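Local coordinates for protein fusion DH (Streptomyces sp. MJ635-86F5, PDB 6K97) that probably acts as a polyketide synthase dehydratase in cremimycin biosynthesis, here an engineered fusion that brings two hot dog folds together in one chain, at residues 48-53 / 86-91; 112-117 / 138-143. All coordinates share one frame; numbering follows the deposited sequence.

Interaction 1: 48-53 / 86-91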
ATOM      1  N   TYR A  48      -0.441   6.609   5.378  1.00 37.46           N
ATOM      2  CA  TYR A  48       0.401   5.397   5.356  1.00 38.22           C
ATOM      3  C   TYR A  48      -0.422   4.131   5.062  1.00 38.05           C
ATOM      4  O   TYR A  48      -1.631   4.101   5.323  1.00 42.02           O
ATOM      5  CB  TYR A  48       1.097   5.220   6.687  1.00 37.72           C
ATOM      6  CG  TYR A  48       2.157   6.207   6.994  1.00 39.40           C
ATOM      7  CD1 TYR A  48       1.852   7.441   7.549  1.00 40.37           C
ATOM      8  CD2 TYR A  48       3.502   5.918   6.730  1.00 40.94           C
ATOM      9  CE1 TYR A  48       2.860   8.367   7.820  1.00 42.84           C
ATOM     10  CE2 TYR A  48       4.516   6.835   7.016  1.00 40.99           C
ATOM     11  CZ  TYR A  48       4.194   8.053   7.551  1.00 42.05           C
ATOM     12  OH  TYR A  48       5.198   8.957   7.844  1.00 46.94           O
ATOM     13  N   LEU A  49       0.223   3.097   4.521  1.00 35.84           N
ATOM     14  CA  LEU A  49      -0.399   1.771   4.346  1.00 34.73           C
ATOM     15  C   LEU A  49       0.543   0.738   4.963  1.00 34.44           C
ATOM     16  O   LEU A  49       1.736   0.759   4.672  1.00 35.79           O
ATOM     17  CB  LEU A  49      -0.620   1.442   2.870  1.00 34.69           C
ATOM     18  CG  LEU A  49      -1.193   0.033   2.606  1.00 36.32           C
ATOM     19  CD1 LEU A  49      -2.658  -0.083   3.052  1.00 36.32           C
ATOM     20  CD2 LEU A  49      -1.093  -0.401   1.152  1.00 36.05           C
ATOM     21  N   PHE A  50       0.032  -0.146   5.810  1.00 33.92           N
ATOM     22  CA  PHE A  50       0.818  -1.288   6.297  1.00 35.11           C
ATOM     23  C   PHE A  50       0.131  -2.587   5.910  1.00 36.76           C
ATOM     24  O   PHE A  50      -1.098  -2.662   5.962  1.00 38.18           O
ATOM     25  CB  PHE A  50       0.897  -1.254   7.789  1.00 35.39           C
ATOM     26  CG  PHE A  50       1.396   0.035   8.325  1.00 34.23           C
ATOM     27  CD1 PHE A  50       0.561   1.099   8.478  1.00 33.04           C
ATOM     28  CD2 PHE A  50       2.707   0.178   8.648  1.00 36.40           C
ATOM     29  CE1 PHE A  50       1.024   2.293   8.994  1.00 34.27           C
ATOM     30  CE2 PHE A  50       3.190   1.393   9.135  1.00 36.92           C
ATOM     31  CZ  PHE A  50       2.345   2.445   9.318  1.00 34.02           C
ATOM     32  N   THR A  51       0.888  -3.593   5.498  1.00 35.39           N
ATOM     33  CA  THR A  51       0.253  -4.850   5.074  1.00 36.72           C
ATOM     34  C   THR A  51       0.955  -6.053   5.655  1.00 38.90           C
ATOM     35  O   THR A  51       2.154  -6.002   5.970  1.00 37.55           O
ATOM     36  CB  THR A  51       0.226  -5.031   3.531  1.00 37.62           C
ATOM     37  OG1 THR A  51       1.542  -5.366   3.033  1.00 39.47           O
ATOM     38  CG2 THR A  51      -0.244  -3.762   2.845  1.00 37.76           C
ATOM     39  N   GLY A  52       0.204  -7.141   5.783  1.00 41.13           N
ATOM     40  CA  GLY A  52       0.780  -8.413   6.207  1.00 42.83           C
ATOM     41  C   GLY A  52      -0.160  -9.549   5.931  1.00 45.24           C
ATOM     42  O   GLY A  52      -1.349  -9.352   5.656  1.00 44.60           O
ATOM     43  N   ARG A  53       0.387 -10.750   6.003  1.00 52.14           N
ATOM     44  CA  ARG A  53      -0.380 -11.975   5.824  1.00 55.81           C
ATOM     45  C   ARG A  53      -0.663 -12.515   7.212  1.00 52.68           C
ATOM     46  O   ARG A  53       0.240 -12.588   8.047  1.00 47.67           O
ATOM     47  CB  ARG A  53       0.425 -13.007   5.021  1.00 61.64           C
ATOM     48  CG  ARG A  53      -0.348 -14.285   4.716  1.00 73.70           C
ATOM     49  CD  ARG A  53       0.446 -15.233   3.822  1.00 83.05           C
ATOM     50  NE  ARG A  53      -0.360 -16.401   3.463  1.00 89.89           N
ATOM     51  CZ  ARG A  53      -0.396 -17.551   4.148  1.00 99.41           C
ATOM     52  NH1 ARG A  53       0.352 -17.729   5.240  1.00111.14           N
ATOM     53  NH2 ARG A  53      -1.174 -18.546   3.739  1.00 90.51           N
ATOM     54  N   ALA A  86       1.122   4.018  14.759  1.00 33.75           N
ATOM     55  CA  ALA A  86       1.358   5.254  15.498  1.00 32.67           C
ATOM     56  C   ALA A  86       2.854   5.588  15.525  1.00 33.86           C
ATOM     57  O   ALA A  86       3.265   6.711  15.220  1.00 35.85           O
ATOM     58  CB  ALA A  86       0.799   5.146  16.898  1.00 30.43           C
ATOM     59  N   ASP A  87       3.637   4.589  15.855  1.00 33.33           N
ATOM     60  CA  ASP A  87       5.028   4.712  15.911  1.00 37.12           C
ATOM     61  C   ASP A  87       5.609   5.166  14.537  1.00 38.40           C
ATOM     62  O   ASP A  87       6.328   6.146  14.467  1.00 36.39           O
ATOM     63  CB  ASP A  87       5.605   3.392  16.374  1.00 41.63           C
ATOM     64  CG  ASP A  87       7.114   3.412  16.483  1.00 47.78           C
ATOM     65  OD1 ASP A  87       7.648   4.400  16.944  1.00 51.15           O
ATOM     66  OD2 ASP A  87       7.770   2.430  16.079  1.00 56.18           O
ATOM     67  N   ILE A  88       5.234   4.528  13.443  1.00 37.48           N
ATOM     68  CA  ILE A  88       5.847   4.895  12.183  1.00 38.87           C
ATOM     69  C   ILE A  88       5.434   6.288  11.734  1.00 39.30           C
ATOM     70  O   ILE A  88       6.233   7.027  11.131  1.00 41.65           O
ATOM     71  CB  ILE A  88       5.511   3.864  11.119  1.00 41.86           C
ATOM     72  CG1 ILE A  88       6.063   2.474  11.519  1.00 44.01           C
ATOM     73  CG2 ILE A  88       6.051   4.267   9.775  1.00 41.23           C
ATOM     74  CD1 ILE A  88       7.557   2.442  11.709  1.00 45.41           C
ATOM     75  N   ALA A  89       4.212   6.678  12.049  1.00 39.06           N
ATOM     76  CA  ALA A  89       3.679   8.005  11.678  1.00 39.38           C
ATOM     77  C   ALA A  89       3.958   9.121  12.675  1.00 38.19           C
ATOM     78  O   ALA A  89       3.399  10.189  12.532  1.00 41.32           O
ATOM     79  CB  ALA A  89       2.186   7.911  11.478  1.00 39.18           C
ATOM     80  N   GLY A  90       4.756   8.896  13.712  1.00 36.13           N
ATOM     81  CA  GLY A  90       5.067   9.999  14.636  1.00 36.27           C
ATOM     82  C   GLY A  90       3.931  10.439  15.579  1.00 37.18           C
ATOM     83  O   GLY A  90       3.975  11.559  16.114  1.00 37.58           O
ATOM     84  N   CYS A  91       2.964   9.572  15.879  1.00 35.30           N
ATOM     85  CA  CYS A  91       1.906   9.960  16.849  1.00 37.74           C
ATOM     86  C   CYS A  91       2.090   9.347  18.231  1.00 36.04           C
ATOM     87  O   CYS A  91       2.428   8.186  18.369  1.00 35.87           O
ATOM     88  CB  CYS A  91       0.515   9.595  16.325  1.00 39.38           C
ATOM     89  SG  CYS A  91       0.082  10.280  14.732  1.00 37.75           S
TER

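Interaction 2: 112-117 / 138-143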
ATOM      1  N   LEU A 112      -5.321 -11.575   4.099  1.00 44.64           N
ATOM      2  CA  LEU A 112      -4.562 -10.356   3.889  1.00 43.15           C
ATOM      3  C   LEU A 112      -4.996  -9.343   4.941  1.00 40.64           C
ATOM      4  O   LEU A 112      -6.153  -9.076   5.077  1.00 47.09           O
ATOM      5  CB  LEU A 112      -4.773  -9.792   2.500  1.00 41.67           C
ATOM      6  CG  LEU A 112      -4.558 -10.738   1.319  1.00 45.07           C
ATOM      7  CD1 LEU A 112      -4.482  -9.897   0.068  1.00 46.64           C
ATOM      8  CD2 LEU A 112      -3.306 -11.601   1.472  1.00 47.62           C
ATOM      9  N   LEU A 113      -4.050  -8.781   5.658  1.00 39.70           N
ATOM     10  CA  LEU A 113      -4.288  -7.809   6.728  1.00 38.38           C
ATOM     11  C   LEU A 113      -3.689  -6.438   6.367  1.00 38.01           C
ATOM     12  O   LEU A 113      -2.518  -6.325   5.932  1.00 36.60           O
ATOM     13  CB  LEU A 113      -3.591  -8.319   7.983  1.00 37.20           C
ATOM     14  CG  LEU A 113      -3.802  -7.449   9.194  1.00 41.91           C
ATOM     15  CD1 LEU A 113      -5.271  -7.392   9.601  1.00 38.92           C
ATOM     16  CD2 LEU A 113      -2.917  -7.958  10.345  1.00 43.72           C
ATOM     17  N   GLN A 114      -4.463  -5.400   6.609  1.00 38.82           N
ATOM     18  CA  GLN A 114      -4.087  -4.026   6.232  1.00 39.62           C
ATOM     19  C   GLN A 114      -4.457  -3.008   7.311  1.00 39.66           C
ATOM     20  O   GLN A 114      -5.538  -3.064   7.897  1.00 40.52           O
ATOM     21  CB  GLN A 114      -4.698  -3.616   4.904  1.00 40.19           C
ATOM     22  CG  GLN A 114      -4.059  -4.438   3.783  1.00 44.22           C
ATOM     23  CD  GLN A 114      -4.317  -3.966   2.351  1.00 45.14           C
ATOM     24  OE1 GLN A 114      -5.195  -3.106   2.069  1.00 45.23           O
ATOM     25  NE2 GLN A 114      -3.547  -4.552   1.425  1.00 43.24           N
ATOM     26  N   VAL A 115      -3.553  -2.062   7.526  1.00 38.34           N
ATOM     27  CA  VAL A 115      -3.812  -0.900   8.320  1.00 35.20           C
ATOM     28  C   VAL A 115      -3.635   0.303   7.437  1.00 36.64           C
ATOM     29  O   VAL A 115      -2.586   0.468   6.848  1.00 40.68           O
ATOM     30  CB  VAL A 115      -2.814  -0.803   9.476  1.00 35.12           C
ATOM     31  CG1 VAL A 115      -3.137   0.413  10.325  1.00 34.43           C
ATOM     32  CG2 VAL A 115      -2.819  -2.087  10.325  1.00 33.03           C
ATOM     33  N   ALA A 116      -4.652   1.165   7.345  1.00 39.15           N
ATOM     34  CA  ALA A 116      -4.550   2.418   6.602  1.00 36.42           C
ATOM     35  C   ALA A 116      -4.606   3.611   7.534  1.00 37.45           C
ATOM     36  O   ALA A 116      -5.508   3.704   8.389  1.00 35.90           O
ATOM     37  CB  ALA A 116      -5.654   2.523   5.606  1.00 36.59           C
ATOM     38  N   VAL A 117      -3.662   4.554   7.337  1.00 35.57           N
ATOM     39  CA  VAL A 117      -3.664   5.806   8.042  1.00 34.68           C
ATOM     40  C   VAL A 117      -3.817   7.024   7.105  1.00 35.10           C
ATOM     41  O   VAL A 117      -3.071   7.193   6.124  1.00 38.01           O
ATOM     42  CB  VAL A 117      -2.368   5.915   8.789  1.00 37.62           C
ATOM     43  CG1 VAL A 117      -2.276   7.234   9.530  1.00 38.81           C
ATOM     44  CG2 VAL A 117      -2.260   4.749   9.742  1.00 40.52           C
ATOM     45  N   ARG A 138     -12.692 -11.313  -2.330  1.00 80.80           N
ATOM     46  CA  ARG A 138     -12.499  -9.944  -2.834  1.00 83.41           C
ATOM     47  C   ARG A 138     -12.794  -8.841  -1.821  1.00 76.38           C
ATOM     48  O   ARG A 138     -12.158  -7.805  -1.856  1.00 72.60           O
ATOM     49  CB  ARG A 138     -13.374  -9.702  -4.072  1.00 90.53           C
ATOM     50  CG  ARG A 138     -12.798 -10.238  -5.375  1.00101.69           C
ATOM     51  CD  ARG A 138     -13.687  -9.901  -6.574  1.00108.91           C
ATOM     52  NE  ARG A 138     -14.870 -10.765  -6.682  1.00107.41           N
ATOM     53  CZ  ARG A 138     -16.062 -10.523  -6.132  1.00107.53           C
ATOM     54  NH1 ARG A 138     -17.048 -11.394  -6.322  1.00106.80           N
ATOM     55  NH2 ARG A 138     -16.290  -9.425  -5.399  1.00105.52           N
ATOM     56  N   LEU A 139     -13.764  -9.047  -0.938  1.00 71.46           N
ATOM     57  CA  LEU A 139     -14.321  -7.925  -0.214  1.00 67.43           C
ATOM     58  C   LEU A 139     -13.717  -7.736   1.159  1.00 60.42           C
ATOM     59  O   LEU A 139     -13.638  -8.656   1.960  1.00 56.93           O
ATOM     60  CB  LEU A 139     -15.831  -8.051  -0.153  1.00 77.70           C
ATOM     61  CG  LEU A 139     -16.487  -7.971  -1.557  1.00 85.24           C
ATOM     62  CD1 LEU A 139     -17.996  -8.168  -1.434  1.00 91.56           C
ATOM     63  CD2 LEU A 139     -16.180  -6.686  -2.342  1.00 82.13           C
ATOM     64  N   TRP A 140     -13.277  -6.508   1.412  1.00 59.42           N
ATOM     65  CA  TRP A 140     -12.624  -6.157   2.645  1.00 54.04           C
ATOM     66  C   TRP A 140     -13.621  -6.148   3.757  1.00 51.13           C
ATOM     67  O   TRP A 140     -14.729  -5.753   3.533  1.00 53.17           O
ATOM     68  CB  TRP A 140     -12.018  -4.769   2.553  1.00 53.43           C
ATOM     69  CG  TRP A 140     -10.867  -4.699   1.646  1.00 54.40           C
ATOM     70  CD1 TRP A 140     -10.837  -4.129   0.393  1.00 56.09           C
ATOM     71  CD2 TRP A 140      -9.561  -5.220   1.885  1.00 49.11           C
ATOM     72  NE1 TRP A 140      -9.574  -4.239  -0.139  1.00 52.25           N
ATOM     73  CE2 TRP A 140      -8.772  -4.905   0.748  1.00 49.14           C
ATOM     74  CE3 TRP A 140      -8.976  -5.917   2.946  1.00 47.27           C
ATOM     75  CZ2 TRP A 140      -7.450  -5.295   0.627  1.00 47.00           C
ATOM     76  CZ3 TRP A 140      -7.640  -6.279   2.847  1.00 47.90           C
ATOM     77  CH2 TRP A 140      -6.882  -5.958   1.675  1.00 47.75           C
ATOM     78  N   VAL A 141     -13.217  -6.622   4.938  1.00 47.49           N
ATOM     79  CA  VAL A 141     -14.018  -6.534   6.133  1.00 47.00           C
ATOM     80  C   VAL A 141     -13.290  -5.621   7.091  1.00 45.21           C
ATOM     81  O   VAL A 141     -12.114  -5.810   7.331  1.00 46.40           O
ATOM     82  CB  VAL A 141     -14.184  -7.901   6.788  1.00 48.32           C
ATOM     83  CG1 VAL A 141     -15.025  -7.787   8.045  1.00 47.70           C
ATOM     84  CG2 VAL A 141     -14.792  -8.883   5.788  1.00 48.16           C
ATOM     85  N   GLU A 142     -13.999  -4.631   7.615  1.00 47.60           N
ATOM     86  CA  GLU A 142     -13.452  -3.670   8.557  1.00 49.33           C
ATOM     87  C   GLU A 142     -13.574  -4.224   9.987  1.00 43.29           C
ATOM     88  O   GLU A 142     -14.667  -4.563  10.411  1.00 47.27           O
ATOM     89  CB  GLU A 142     -14.177  -2.321   8.439  1.00 55.01           C
ATOM     90  CG  GLU A 142     -13.542  -1.261   9.355  1.00 67.41           C
ATOM     91  CD  GLU A 142     -14.093   0.169   9.186  1.00 73.97           C
ATOM     92  OE1 GLU A 142     -13.815   0.805   8.145  1.00 76.83           O
ATOM     93  OE2 GLU A 142     -14.779   0.659  10.121  1.00 72.93           O
ATOM     94  N   HIS A 143     -12.437  -4.374  10.678  1.00 37.64           N
ATOM     95  CA  HIS A 143     -12.415  -4.859  12.046  1.00 35.85           C
ATOM     96  C   HIS A 143     -12.257  -3.732  13.071  1.00 34.43           C
ATOM     97  O   HIS A 143     -12.711  -3.831  14.199  1.00 33.04           O
ATOM     98  CB  HIS A 143     -11.261  -5.859  12.217  1.00 36.63           C
ATOM     99  CG  HIS A 143     -11.282  -6.979  11.223  1.00 37.91           C
ATOM    100  ND1 HIS A 143     -12.329  -7.863  11.133  1.00 37.08           N
ATOM    101  CD2 HIS A 143     -10.411  -7.318  10.235  1.00 38.60           C
ATOM    102  CE1 HIS A 143     -12.094  -8.714  10.145  1.00 40.85           C
ATOM    103  NE2 HIS A 143     -10.939  -8.395   9.576  1.00 39.88           N
TER

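Interaction 1: 48-53 / 86-91
Tyr-48 and Phe-50, on strand 48-55, meet the C-terminal end of helix 75-88 at Ile-88 and Ala-89; CA of Tyr-48 and CA of Ala-89 lie 7.6 Å apart, and no hydrogen bond joins the segments. The helix ends in a Schellman motif: Cys-91 N bonds to Ala-86 O and Gly-90 N to Asp-87 O, with Gly-90 at positive phi as the C-prime residue. Tyr-48 holds CG anti to its carbonyl carbon (chi1 -70°), which sends the ring toward this turn, where its CE1 comes within 3.7 Å of Ala-89 CB. Phe-50 takes a similar torsion and presents an edge: Ile-88 CB lies in the plane of that ring, 3.9 Å from both CE2 and CZ. Ile-88 CG2 touches both aromatics, 4.1 Å from Tyr-48 CE2 and equally far from Phe-50 CE2, while CD1 of the isoleucine points away from the strand. Phe-50 is buried and also packs on Val-115, whereas Arg-126 of strand 126-134 touches both Tyr-48 and Ala-89. This joins the helix end to the sheet in the dehydratase hot dog domain of the fusion's N-terminal part. The chemistry is almost wholly apolar: Tyr-48 OH stays 3.9 Å from Ile-88 O, so the contact rests on hydrocarbon fit rather than on a directional bond.

Interaction 2: 112-117 / 138-143
Trp-140 meets Gln-114 and Leu-112 from beyond an intervening strand, its indole reaching strand 110-117 although CA of Leu-112 and CA of Trp-140 remain 9.2 Å apart. The tight part is at the far corner of the six-membered ring. There CH2 comes to 3.3 Å from Gln-114 CD, and the same CH2 is 3.6 Å from Gln-114 NE2. The two side chains cross at about a right angle, and the amide plane is tilted 31° from the ring. Gln-114 reaches this position by an extended chain beyond CG (chi2 -167°). Its NE2 donates to Gly-28 O of the second subunit, while OE1 has a weak hydrogen bond from Arg-131 NE; Arg-131 also makes a cation-pi contact with the indole. Shortening this side chain to an alanine is likely to leave the corner of the Trp-140 ring without its packing partner and Gly-28 O of the second subunit without this donor. The looser part runs along Leu-112, whose O lies 3.9 Å from Trp-140 CZ3, near the ring plane at its edge, and whose CB is 4.5 Å from CH2. Earlier in the chain, Arg-138 and Leu-139 lie on the exposed side, the arginine poorly ordered, while Trp-140 also packs on Glu-30 of the second subunit. Strand 126-134 lies between the strands of the two segments in the hot dog sheet of the fusion's N-terminal part, its His-133 ring meeting the indole, while Leu-113 and Val-115 turn to Leu-81 of helix 75-88.

Overall arrangement
Interactions 1 and 2 share the sheet of the N-terminal hot dog fold, their centres 13 Å apart and on the same side of the chain's centre. Neighbouring strands 48-55 and 110-117 join them directly: Gly-52 O and Leu-113 N are 2.8 Å apart, as are Tyr-48 N and Val-117 O, both probable hydrogen bonds. Packing continues between Thr-51 CG2 and Gln-114 NE2, at 3.7 Å. Helix 75-88 links them too, closing on 48-53 in interaction 1 and touching Val-115 and Val-117 through Ala-85. Both regions also border the second subunit: Leu-49 packs on Leu-49 of the second subunit, and Leu-29 of that subunit touches Thr-51 and Leu-112.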